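Local coordinates for large ribosomal subunit protein uL10 (Thermotoga maritima, PDB 1ZAV), which probably forms the base of the ribosomal stalk, binding rRNA and L7/L12 dimers and helping the ribosome engage GTP-bound translation factors, at residues R42-E47 and Y101-D106; L62-L67 and E73-F78; S112-G117 and E127-I132. All coordinates share one frame; numbering follows the deposited sequence.

Contact 1: residues R42-E47 and Y101-D106; sequences RSRLRE and YNFYKD
Asp106 OD1 receives NH1 of Arg44 at 2.8 Å in a salt bridge that spans the two helices, with an N-H...O angle of 151°. The nitrogen comes to the anti side of the carboxylate and stands 33° out of its plane, so the two flat groups meet askew rather than in a coplanar, two-pronged pair; Arg44 NH2 remains 3.4 Å from Asp106 OD1. Asp106 lies in the last turn of helix 94-106, and Arg44 reaches it with a long, extended chain: CG lies anti to the carbonyl carbon, chi1 -67°, and the tail then runs straight from CG to NE. The guanidinium comes to lie against the edge of the Phe103 ring. CD1 of Phe103 sits 3.8 Å from Arg44 CZ, over the middle of one guanidinium face, the two planes being steeply inclined. The charge is thus held at its rim by a carboxylate and covered on one face by an aromatic edge. With an alanine in place of Arg44, the Asp106 carboxylate would probably lose its cationic mate and a gap open beside the Phe103 edge. Beyond the pair, Phe103 packs on Asp37, Glu40 and Leu41 of helix 35-49, while Leu45 meets Ala96 and Ile99 of the partner helix. The axes of segments 42-47 and 101-106 approach to 11.4 Å and run roughly antiparallel, and Arg44 bridges that gap at the partly exposed border of a helix pair within the alpha+beta domain of uL10, with its helices and antiparallel sheet.

Contact 2: residues L62-L67 and E73-F78; sequences LLNLAL and EGYEEF
The chain leaves helix 60-69, turns back and brings Asn64 and Leu67 alongside the loop at Tyr75, the CA atoms of Asn64 and Glu76 lying 7.3 Å apart. Tyr75 is the side chain that fills the space between the two segments. Its chi1 of 57° places CG between the backbone N and the carbonyl carbon, and from there the ring points at the helix. Leu67 CB rests almost exactly over the ring centre, 3.7 Å from the centroid of Tyr75 in a CH-pi contact, while Leu67 CD1 touches Tyr75 CD1 at 3.5 Å. Across the ring, Glu76 OE1 lies over the other face near its rim. At the far end Tyr75 OH donates to Asn64 OD1 over 3.1 Å, approaching from 46° above the amide's carbonyl plane; the amide itself stands steeply to the ring. That bond and the Leu67 CB contact over the face together limit how the ring can turn. Phe78 N closes a short turn onto Tyr75 O at 2.7 Å, entering the 3-10 segment 76-78. This is a helix-to-loop contact in which Tyr75 packs back on the helix the chain has just left, in the link between helix 60-69 and strand 83-88.

Contact 3: residues S112-G117 and E127-I132; sequences SRLKGG and EEVENI
Val129 places its two methyls against different parts of the strand segment. CG1 meets the tip of Leu114, with CD1 of Leu114 and CG1 of Val129 4.0 Å apart, and CG2 lies against the backbone, 3.6 Å from Leu114 O and 4.3 Å from Gly116 N. Val129 CG1 is anti to the backbone N, chi1 178°, which sends one methyl to the leucine and the other to the strand; the two side chains cross at about a right angle. The contact is wholly apolar in its side chains. Gly116 suits its backbone angles: at its phi of 124° a CB would run into the preceding carbonyl oxygen; its N merely lies near CG2. In the next shell, Phe124 touches both Val129 and Ile132, and Tyr101 also packs on Val129. Tyr104 lies on Leu114. The start of the helix is held by Glu128 OE2, bonded to Thr125 N as in one half of a capping box, and by Glu127 OE2, bonded to Thr125 OG1. Gly116 and Gly117 pair by backbone bonds with Phe27 and Phe124, respectively, so strand 114-119 lies between strands 24-28 and 122-125, and helix 126-133 packs on it beside helix 94-106.

Contacts 2 and 3 are buried, whereas contact 1 sits at a partly exposed border and depends on charge. Contact 2 adds one phenol-amide bond to an aromatic-aliphatic face; contact 3 uses methyls against a strand alone. Contact 1 joins two helices, contact 2 a helix to its own return loop, and contact 3 strand 114-119 to helix 126-133, with strand 122-125 between them. Contact 3 touches both others: Tyr101 and Tyr104 of helix 94-106 reach Glu130, Arg113 and Leu114, and Phe78 from the loop of contact 2 packs against Lys115, Gly116 and Gly117. Contacts 1 and 2 do not touch, their centres about 24 Å apart, although contact 2 is nested within the loop that contact 1 closes.

Contact 1: residues R42-E47 and Y101-D106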
loop_
_atom_site.group_PDB
_atom_site.type_symbol
_atom_site.label_atom_id
_atom_site.label_comp_id
_atom_site.label_asym_id
_atom_site.label_seq_id
_atom_site.Cartn_x
_atom_site.Cartn_y
_atom_site.Cartn_z
ATOM N N ARG A 42 -33.234 0.474 -2.506
ATOM C CA ARG A 42 -33.279 -0.042 -3.871
ATOM C C ARG A 42 -33.055 1.059 -4.889
ATOM O O ARG A 42 -32.447 0.832 -5.931
ATOM C CB ARG A 42 -34.613 -0.738 -4.139
ATOM C CG ARG A 42 -34.676 -2.128 -3.541
ATOM C CD ARG A 42 -36.035 -2.759 -3.736
ATOM N NE ARG A 42 -36.035 -4.145 -3.275
ATOM C CZ ARG A 42 -37.128 -4.874 -3.088
ATOM N NH1 ARG A 42 -38.333 -4.356 -3.320
ATOM N NH2 ARG A 42 -37.014 -6.132 -2.673
ATOM N N SER A 43 -33.549 2.254 -4.580
ATOM C CA SER A 43 -33.384 3.391 -5.472
ATOM C C SER A 43 -31.915 3.804 -5.519
ATOM O O SER A 43 -31.382 4.087 -6.592
ATOM C CB SER A 43 -34.242 4.565 -4.994
ATOM O OG SER A 43 -35.623 4.219 -4.999
ATOM N N ARG A 44 -31.259 3.832 -4.358
ATOM C CA ARG A 44 -29.846 4.202 -4.307
ATOM C C ARG A 44 -29.020 3.185 -5.084
ATOM O O ARG A 44 -28.046 3.536 -5.753
ATOM C CB ARG A 44 -29.352 4.283 -2.856
ATOM C CG ARG A 44 -29.969 5.430 -2.031
ATOM C CD ARG A 44 -29.284 5.584 -0.667
ATOM N NE ARG A 44 -30.049 6.427 0.261
ATOM C CZ ARG A 44 -29.659 6.735 1.495
ATOM N NH1 ARG A 44 -28.505 6.279 1.964
ATOM N NH2 ARG A 44 -30.430 7.481 2.274
ATOM N N LEU A 45 -29.412 1.915 -5.001
ATOM C CA LEU A 45 -28.699 0.874 -5.721
ATOM C C LEU A 45 -28.889 1.017 -7.227
ATOM O O LEU A 45 -27.928 0.979 -7.983
ATOM C CB LEU A 45 -29.180 -0.509 -5.264
ATOM C CG LEU A 45 -28.700 -0.897 -3.858
ATOM C CD1 LEU A 45 -29.406 -2.155 -3.371
ATOM C CD2 LEU A 45 -27.178 -1.100 -3.895
ATOM N N ARG A 46 -30.133 1.187 -7.654
ATOM C CA ARG A 46 -30.456 1.310 -9.071
ATOM C C ARG A 46 -29.770 2.494 -9.746
ATOM O O ARG A 46 -29.286 2.389 -10.876
ATOM C CB ARG A 46 -31.972 1.412 -9.237
ATOM C CG ARG A 46 -32.432 1.554 -10.671
ATOM C CD ARG A 46 -33.943 1.730 -10.738
ATOM N NE ARG A 46 -34.665 0.534 -10.312
ATOM C CZ ARG A 46 -34.622 -0.631 -10.952
ATOM N NH1 ARG A 46 -33.884 -0.755 -12.050
ATOM N NH2 ARG A 46 -35.320 -1.670 -10.503
ATOM N N GLU A 47 -29.740 3.621 -9.044
ATOM C CA GLU A 47 -29.106 4.835 -9.538
ATOM C C GLU A 47 -27.666 4.558 -9.959
ATOM O O GLU A 47 -27.129 5.222 -10.843
ATOM C CB GLU A 47 -29.129 5.892 -8.439
ATOM C CG GLU A 47 -28.177 7.054 -8.636
ATOM C CD GLU A 47 -28.171 7.996 -7.442
ATOM O OE1 GLU A 47 -29.193 8.682 -7.219
ATOM O OE2 GLU A 47 -27.148 8.042 -6.720
ATOM N N TYR A 101 -23.881 0.069 3.286
ATOM C CA TYR A 101 -23.172 0.406 4.520
ATOM C C TYR A 101 -23.625 1.806 4.968
ATOM O O TYR A 101 -23.997 2.013 6.121
ATOM C CB TYR A 101 -21.658 0.421 4.280
ATOM C CG TYR A 101 -20.839 0.746 5.517
ATOM C CD1 TYR A 101 -20.615 -0.216 6.502
ATOM C CD2 TYR A 101 -20.296 2.021 5.703
ATOM C CE1 TYR A 101 -19.864 0.082 7.647
ATOM C CE2 TYR A 101 -19.548 2.331 6.844
ATOM C CZ TYR A 101 -19.337 1.356 7.810
ATOM O OH TYR A 101 -18.597 1.655 8.933
ATOM N N ASN A 102 -23.609 2.757 4.040
ATOM C CA ASN A 102 -24.019 4.128 4.346
ATOM C C ASN A 102 -25.526 4.261 4.576
ATOM O O ASN A 102 -25.983 5.220 5.201
ATOM C CB ASN A 102 -23.567 5.067 3.222
ATOM C CG ASN A 102 -22.055 5.237 3.174
ATOM O OD1 ASN A 102 -21.490 5.589 2.137
ATOM N ND2 ASN A 102 -21.392 4.992 4.305
ATOM N N PHE A 103 -26.305 3.302 4.076
ATOM C CA PHE A 103 -27.748 3.348 4.264
ATOM C C PHE A 103 -28.059 2.983 5.710
ATOM O O PHE A 103 -28.852 3.661 6.373
ATOM C CB PHE A 103 -28.457 2.363 3.324
ATOM C CG PHE A 103 -29.956 2.363 3.466
ATOM C CD1 PHE A 103 -30.727 3.347 2.856
ATOM C CD2 PHE A 103 -30.593 1.382 4.216
ATOM C CE1 PHE A 103 -32.110 3.356 2.994
ATOM C CE2 PHE A 103 -31.972 1.379 4.366
ATOM C CZ PHE A 103 -32.737 2.369 3.750
ATOM N N TYR A 104 -27.442 1.904 6.191
ATOM C CA TYR A 104 -27.650 1.462 7.564
ATOM C C TYR A 104 -27.188 2.565 8.513
ATOM O O TYR A 104 -27.784 2.775 9.566
ATOM C CB TYR A 104 -26.873 0.171 7.845
ATOM C CG TYR A 104 -27.669 -1.088 7.567
ATOM C CD1 TYR A 104 -28.234 -1.318 6.311
ATOM C CD2 TYR A 104 -27.896 -2.028 8.573
ATOM C CE1 TYR A 104 -29.018 -2.457 6.062
ATOM C CE2 TYR A 104 -28.671 -3.168 8.338
ATOM C CZ TYR A 104 -29.230 -3.372 7.081
ATOM O OH TYR A 104 -30.012 -4.481 6.853
ATOM N N LYS A 105 -26.128 3.265 8.125
ATOM C CA LYS A 105 -25.601 4.357 8.939
ATOM C C LYS A 105 -26.584 5.520 8.994
ATOM O O LYS A 105 -26.866 6.050 10.071
ATOM C CB LYS A 105 -24.257 4.838 8.388
ATOM C CG LYS A 105 -23.062 4.095 8.961
ATOM C CD LYS A 105 -21.754 4.567 8.338
ATOM C CE LYS A 105 -21.540 6.062 8.523
ATOM N NZ LYS A 105 -20.281 6.514 7.866
ATOM N N ASP A 106 -27.106 5.910 7.835
ATOM C CA ASP A 106 -28.073 7.002 7.758
ATOM C C ASP A 106 -29.304 6.678 8.605
ATOM O O ASP A 106 -29.933 7.568 9.177
ATOM C CB ASP A 106 -28.514 7.223 6.307
ATOM C CG ASP A 106 -27.374 7.636 5.405
ATOM O OD1 ASP A 106 -27.601 7.758 4.182
ATOM O OD2 ASP A 106 -26.253 7.841 5.912
#

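Contact 2: residues L62-L67 and E73-F78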
loop_
_atom_site.group_PDB
_atom_site.type_symbol
_atom_site.label_atom_id
_atom_site.label_comp_id
_atom_site.label_asym_id
_atom_site.label_seq_id
_atom_site.Cartn_x
_atom_site.Cartn_y
_atom_site.Cartn_z
ATOM N N LEU A 62 -34.514 -21.386 1.429
ATOM C CA LEU A 62 -34.302 -21.139 0.001
ATOM C C LEU A 62 -32.849 -20.738 -0.265
ATOM O O LEU A 62 -32.209 -21.253 -1.182
ATOM C CB LEU A 62 -35.224 -20.013 -0.474
ATOM C CG LEU A 62 -35.539 -19.835 -1.963
ATOM C CD1 LEU A 62 -36.376 -18.571 -2.113
ATOM C CD2 LEU A 62 -34.278 -19.733 -2.805
ATOM N N LEU A 63 -32.343 -19.795 0.527
ATOM C CA LEU A 63 -30.966 -19.337 0.380
ATOM C C LEU A 63 -29.991 -20.498 0.528
ATOM O O LEU A 63 -29.070 -20.659 -0.273
ATOM C CB LEU A 63 -30.638 -18.277 1.435
ATOM C CG LEU A 63 -31.213 -16.880 1.199
ATOM C CD1 LEU A 63 -30.722 -15.936 2.284
ATOM C CD2 LEU A 63 -30.781 -16.382 -0.168
ATOM N N ASN A 64 -30.203 -21.301 1.563
ATOM C CA ASN A 64 -29.343 -22.437 1.825
ATOM C C ASN A 64 -29.247 -23.374 0.613
ATOM O O ASN A 64 -28.157 -23.642 0.125
ATOM C CB ASN A 64 -29.844 -23.203 3.051
ATOM C CG ASN A 64 -28.722 -23.915 3.788
ATOM O OD1 ASN A 64 -27.992 -24.715 3.205
ATOM N ND2 ASN A 64 -28.579 -23.622 5.077
ATOM N N LEU A 65 -30.383 -23.859 0.120
ATOM C CA LEU A 65 -30.363 -24.760 -1.034
ATOM C C LEU A 65 -29.750 -24.116 -2.280
ATOM O O LEU A 65 -29.036 -24.773 -3.040
ATOM C CB LEU A 65 -31.774 -25.267 -1.358
ATOM C CG LEU A 65 -32.471 -26.185 -0.345
ATOM C CD1 LEU A 65 -33.778 -26.698 -0.942
ATOM C CD2 LEU A 65 -31.574 -27.360 0.005
ATOM N N ALA A 66 -30.030 -22.833 -2.500
ATOM C CA ALA A 66 -29.472 -22.145 -3.663
ATOM C C ALA A 66 -27.949 -22.043 -3.572
ATOM O O ALA A 66 -27.251 -22.250 -4.556
ATOM C CB ALA A 66 -30.082 -20.757 -3.793
ATOM N N LEU A 67 -27.439 -21.719 -2.389
ATOM C CA LEU A 67 -25.997 -21.600 -2.187
ATOM C C LEU A 67 -25.353 -22.978 -2.250
ATOM O O LEU A 67 -24.289 -23.153 -2.841
ATOM C CB LEU A 67 -25.707 -20.961 -0.829
ATOM C CG LEU A 67 -26.029 -19.467 -0.739
ATOM C CD1 LEU A 67 -26.166 -19.046 0.715
ATOM C CD2 LEU A 67 -24.942 -18.689 -1.455
ATOM N N GLU A 73 -19.520 -22.737 0.199
ATOM C CA GLU A 73 -19.277 -23.368 1.489
ATOM C C GLU A 73 -19.018 -22.306 2.548
ATOM O O GLU A 73 -18.597 -21.197 2.222
ATOM C CB GLU A 73 -18.083 -24.319 1.415
ATOM C CG GLU A 73 -18.235 -25.416 0.384
ATOM C CD GLU A 73 -17.406 -26.636 0.724
ATOM O OE1 GLU A 73 -17.768 -27.342 1.692
ATOM O OE2 GLU A 73 -16.394 -26.885 0.034
ATOM N N GLY A 74 -19.287 -22.656 3.804
ATOM C CA GLY A 74 -19.078 -21.736 4.911
ATOM C C GLY A 74 -19.975 -20.506 4.933
ATOM O O GLY A 74 -19.540 -19.433 5.346
ATOM N N TYR A 75 -21.227 -20.664 4.506
ATOM C CA TYR A 75 -22.193 -19.559 4.463
ATOM C C TYR A 75 -23.295 -19.715 5.511
ATOM O O TYR A 75 -24.033 -18.766 5.805
ATOM C CB TYR A 75 -22.825 -19.501 3.074
ATOM C CG TYR A 75 -23.486 -20.803 2.674
ATOM C CD1 TYR A 75 -24.759 -21.132 3.138
ATOM C CD2 TYR A 75 -22.817 -21.732 1.872
ATOM C CE1 TYR A 75 -25.351 -22.350 2.819
ATOM C CE2 TYR A 75 -23.400 -22.953 1.546
ATOM C CZ TYR A 75 -24.664 -23.256 2.026
ATOM O OH TYR A 75 -25.239 -24.466 1.729
ATOM N N GLU A 76 -23.407 -20.918 6.071
ATOM C CA GLU A 76 -24.433 -21.219 7.070
ATOM C C GLU A 76 -24.525 -20.198 8.208
ATOM O O GLU A 76 -25.620 -19.881 8.685
ATOM C CB GLU A 76 -24.201 -22.614 7.662
ATOM C CG GLU A 76 -24.240 -23.762 6.652
ATOM C CD GLU A 76 -22.956 -23.908 5.841
ATOM O OE1 GLU A 76 -22.870 -24.860 5.034
ATOM O OE2 GLU A 76 -22.033 -23.084 6.003
ATOM N N GLU A 77 -23.381 -19.692 8.647
ATOM C CA GLU A 77 -23.349 -18.713 9.732
ATOM C C GLU A 77 -24.016 -17.395 9.348
ATOM O O GLU A 77 -24.323 -16.573 10.211
ATOM C CB GLU A 77 -21.903 -18.443 10.164
ATOM C CG GLU A 77 -20.960 -18.126 9.021
ATOM C CD GLU A 77 -19.663 -17.509 9.500
ATOM O OE1 GLU A 77 -18.687 -17.485 8.723
ATOM O OE2 GLU A 77 -19.622 -17.034 10.655
ATOM N N PHE A 78 -24.238 -17.202 8.050
ATOM C CA PHE A 78 -24.867 -15.982 7.540
ATOM C C PHE A 78 -26.390 -16.081 7.448
ATOM O O PHE A 78 -27.061 -15.074 7.221
ATOM C CB PHE A 78 -24.331 -15.653 6.140
ATOM C CG PHE A 78 -22.861 -15.323 6.100
ATOM C CD1 PHE A 78 -22.059 -15.811 5.070
ATOM C CD2 PHE A 78 -22.284 -14.495 7.061
ATOM C CE1 PHE A 78 -20.707 -15.484 4.999
ATOM C CE2 PHE A 78 -20.926 -14.162 6.997
ATOM C CZ PHE A 78 -20.139 -14.656 5.963
#

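Contact 3: residues S112-G117 and E127-I132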
loop_
_atom_site.group_PDB
_atom_site.type_symbol
_atom_site.label_atom_id
_atom_site.label_comp_id
_atom_site.label_asym_id
_atom_site.label_seq_id
_atom_site.Cartn_x
_atom_site.Cartn_y
_atom_site.Cartn_z
ATOM N N SER A 112 -23.494 -4.266 12.585
ATOM C CA SER A 112 -23.214 -5.696 12.664
ATOM C C SER A 112 -24.367 -6.459 12.003
ATOM O O SER A 112 -24.286 -7.679 11.785
ATOM C CB SER A 112 -23.041 -6.142 14.119
ATOM O OG SER A 112 -24.239 -6.002 14.853
ATOM N N ARG A 113 -25.435 -5.727 11.684
ATOM C CA ARG A 113 -26.595 -6.306 11.018
ATOM C C ARG A 113 -26.173 -6.630 9.576
ATOM O O ARG A 113 -26.903 -7.277 8.823
ATOM C CB ARG A 113 -27.772 -5.320 11.042
ATOM C CG ARG A 113 -28.354 -5.057 12.443
ATOM C CD ARG A 113 -29.191 -3.766 12.476
ATOM N NE ARG A 113 -30.636 -3.982 12.615
ATOM C CZ ARG A 113 -31.361 -4.766 11.824
ATOM N NH1 ARG A 113 -32.668 -4.901 12.018
ATOM N NH2 ARG A 113 -30.774 -5.428 10.845
ATOM N N LEU A 114 -24.990 -6.145 9.201
ATOM C CA LEU A 114 -24.415 -6.416 7.892
ATOM C C LEU A 114 -23.452 -7.564 8.177
ATOM O O LEU A 114 -22.258 -7.376 8.404
ATOM C CB LEU A 114 -23.673 -5.194 7.350
ATOM C CG LEU A 114 -24.530 -3.940 7.146
ATOM C CD1 LEU A 114 -23.702 -2.855 6.485
ATOM C CD2 LEU A 114 -25.743 -4.272 6.291
ATOM N N LYS A 115 -24.017 -8.762 8.148
ATOM C CA LYS A 115 -23.343 -10.016 8.475
ATOM C C LYS A 115 -22.134 -10.544 7.710
ATOM O O LYS A 115 -21.376 -11.352 8.254
ATOM C CB LYS A 115 -24.412 -11.102 8.541
ATOM C CG LYS A 115 -25.484 -10.779 9.555
ATOM C CD LYS A 115 -26.438 -11.929 9.799
ATOM C CE LYS A 115 -27.457 -12.082 8.690
ATOM N NZ LYS A 115 -28.513 -13.053 9.101
ATOM N N GLY A 116 -21.940 -10.108 6.470
ATOM C CA GLY A 116 -20.819 -10.597 5.680
ATOM C C GLY A 116 -21.313 -11.200 4.374
ATOM O O GLY A 116 -22.452 -10.954 3.976
ATOM N N GLY A 117 -20.473 -11.988 3.707
ATOM C CA GLY A 117 -20.888 -12.593 2.452
ATOM C C GLY A 117 -19.726 -13.056 1.595
ATOM O O GLY A 117 -18.696 -13.479 2.113
ATOM N N GLU A 127 -17.086 -7.818 10.092
ATOM C CA GLU A 127 -16.091 -6.792 10.392
ATOM C C GLU A 127 -15.411 -6.283 9.129
ATOM O O GLU A 127 -14.987 -5.129 9.068
ATOM C CB GLU A 127 -15.020 -7.336 11.345
ATOM C CG GLU A 127 -15.551 -7.884 12.658
ATOM C CD GLU A 127 -16.206 -9.249 12.509
ATOM O OE1 GLU A 127 -16.651 -9.813 13.533
ATOM O OE2 GLU A 127 -16.273 -9.762 11.371
ATOM N N GLU A 128 -15.315 -7.143 8.120
ATOM C CA GLU A 128 -14.670 -6.767 6.871
ATOM C C GLU A 128 -15.555 -5.901 5.973
ATOM O O GLU A 128 -15.071 -5.334 4.998
ATOM C CB GLU A 128 -14.228 -8.025 6.103
ATOM C CG GLU A 128 -13.332 -8.969 6.903
ATOM C CD GLU A 128 -12.905 -10.198 6.106
ATOM O OE1 GLU A 128 -12.023 -10.069 5.229
ATOM O OE2 GLU A 128 -13.456 -11.291 6.350
ATOM N N VAL A 129 -16.843 -5.795 6.292
ATOM C CA VAL A 129 -17.744 -4.982 5.478
ATOM C C VAL A 129 -17.239 -3.540 5.444
ATOM O O VAL A 129 -17.174 -2.920 4.380
ATOM C CB VAL A 129 -19.192 -5.002 6.032
ATOM C CG1 VAL A 129 -20.084 -4.099 5.188
ATOM C CG2 VAL A 129 -19.728 -6.421 6.027
ATOM N N GLU A 130 -16.873 -3.016 6.610
ATOM C CA GLU A 130 -16.364 -1.650 6.711
ATOM C C GLU A 130 -15.160 -1.446 5.786
ATOM O O GLU A 130 -15.018 -0.398 5.157
ATOM C CB GLU A 130 -15.946 -1.344 8.152
ATOM C CG GLU A 130 -15.447 0.082 8.351
ATOM C CD GLU A 130 -14.891 0.332 9.745
ATOM O OE1 GLU A 130 -14.478 1.479 10.017
ATOM O OE2 GLU A 130 -14.862 -0.615 10.564
ATOM N N ASN A 131 -14.292 -2.450 5.708
ATOM C CA ASN A 131 -13.105 -2.362 4.861
ATOM C C ASN A 131 -13.517 -2.100 3.415
ATOM O O ASN A 131 -13.036 -1.165 2.769
ATOM C CB ASN A 131 -12.298 -3.666 4.924
ATOM C CG ASN A 131 -11.761 -3.963 6.316
ATOM O OD1 ASN A 131 -11.163 -5.018 6.548
ATOM N ND2 ASN A 131 -11.965 -3.035 7.248
ATOM N N ILE A 132 -14.409 -2.943 2.913
ATOM C CA ILE A 132 -14.892 -2.821 1.546
ATOM C C ILE A 132 -15.578 -1.473 1.350
ATOM O O ILE A 132 -15.320 -0.771 0.380
ATOM C CB ILE A 132 -15.905 -3.944 1.221
ATOM C CG1 ILE A 132 -15.269 -5.311 1.497
ATOM C CG2 ILE A 132 -16.345 -3.842 -0.235
ATOM C CD1 ILE A 132 -16.255 -6.463 1.472
#